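Local coordinates for NikO protein (Streptomyces tendae, PDB 4FQD) that transfers an enolpyruvyl group, as a MurA-like member of the EPSP synthase family, in a step essential for nikkomycin biosynthesis, at the interface of chains A and B. Residues are numbered along the deposited sequence; one frame, centred on the assembly and turned at random. Chains: chain A/B, NikO protein.

The interface of chains A and B. Residues chain A 184-185, 187; chain B 359, 390.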
loop_
_atom_site.group_PDB
_atom_site.type_symbol
_atom_site.label_atom_id
_atom_site.label_comp_id
_atom_site.label_asym_id
_atom_site.label_seq_id
_atom_site.Cartn_x
_atom_site.Cartn_y
_atom_site.Cartn_z
ATOM N N LYS A 184 -1.652 14.187 -2.939
ATOM C CA LYS A 184 -1.601 15.152 -1.844
ATOM C C LYS A 184 -1.799 14.492 -0.484
ATOM O O LYS A 184 -1.143 14.856 0.492
ATOM C CB LYS A 184 -2.663 16.235 -2.043
ATOM C CG LYS A 184 -2.725 16.807 -3.449
ATOM C CD LYS A 184 -1.837 18.025 -3.618
ATOM C CE LYS A 184 -1.990 18.602 -5.017
ATOM N NZ LYS A 184 -1.218 19.860 -5.210
ATOM N N ALA A 185 -2.712 13.530 -0.422
ATOM C CA ALA A 185 -3.023 12.845 0.828
ATOM C C ALA A 185 -1.869 11.955 1.271
ATOM O O ALA A 185 -1.532 11.896 2.455
ATOM C CB ALA A 185 -4.300 12.031 0.687
ATOM N N MET A 187 1.119 12.411 0.258
ATOM C CA MET A 187 2.289 13.286 0.253
ATOM C C MET A 187 3.475 12.609 -0.423
ATOM O O MET A 187 4.552 12.494 0.159
ATOM C CB MET A 187 2.664 13.722 1.672
ATOM C CG MET A 187 1.581 14.503 2.392
ATOM S SD MET A 187 2.177 15.205 3.941
ATOM C CE MET A 187 0.720 16.073 4.507
ATOM N N TYR B 359 -2.091 5.963 6.627
ATOM C CA TYR B 359 -2.369 6.008 5.196
ATOM C C TYR B 359 -3.219 4.822 4.761
ATOM O O TYR B 359 -2.843 3.666 4.962
ATOM C CB TYR B 359 -1.065 6.037 4.400
ATOM C CG TYR B 359 -0.149 7.183 4.767
ATOM C CD1 TYR B 359 0.810 7.040 5.761
ATOM C CD2 TYR B 359 -0.244 8.407 4.119
ATOM C CE1 TYR B 359 1.648 8.083 6.100
ATOM C CE2 TYR B 359 0.591 9.456 4.449
ATOM C CZ TYR B 359 1.535 9.289 5.440
ATOM O OH TYR B 359 2.368 10.331 5.771
ATOM N N ARG B 390 -5.848 9.733 4.277
ATOM C CA ARG B 390 -4.861 9.893 5.336
ATOM C C ARG B 390 -5.515 10.436 6.598
ATOM O O ARG B 390 -6.265 11.409 6.547
ATOM C CB ARG B 390 -3.739 10.828 4.889
ATOM C CG ARG B 390 -2.568 10.900 5.854
ATOM C CD ARG B 390 -2.160 12.341 6.096
ATOM N NE ARG B 390 -2.144 13.106 4.854
ATOM C CZ ARG B 390 -2.371 14.413 4.778
ATOM N NH1 ARG B 390 -2.637 15.107 5.877
ATOM N NH2 ARG B 390 -2.340 15.026 3.603
#
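B:Arg390, on strand 388-393, reaches across to a loop of chain A, where it hydrogen-bonds the backbone carbonyl of A:Ala185 and more weakly reaches that of A:Lys184, in one patch of a two-fold symmetric interface whose twin has the chains exchanged. This pairing may or may not be the biological dimer. From the base outward, B:Arg390 CB packs 3.5 Å from A:Ala185 O, and CG and CD of B:Arg390 pass A:Ala185 O at 3.7 Å. CG points away from the backbone N (chi1 -172°), and bends at chi2 and chi3 fold the chain round this oxygen. B:Arg390 NE then gives its N-H to A:Ala185 O at 2.8 Å, nearly straight, meeting a lone pair in the carbonyl plane; the oxygen also lies almost in the guanidinium plane. Beyond CZ, B:Arg390 NH2 makes a weak bond to A:Lys184 O at 3.3 Å and another weak, more bent one to A:Ala185 O. The side chain of A:Met187 crosses at about a right angle and sets its CE methyl over one guanidinium face, toward the rim and 3.5 Å from B:Arg390 CZ. Replacing B:Arg390 with a leucine would probably leave A:Ala185 O without its cross-chain donor and strip A:Met187 CE of its flat support. The ring of B:Tyr359, from strand 356-362, adds a looser contact, its ring carbon CE2 standing 3.8 Å from A:Ala185 O.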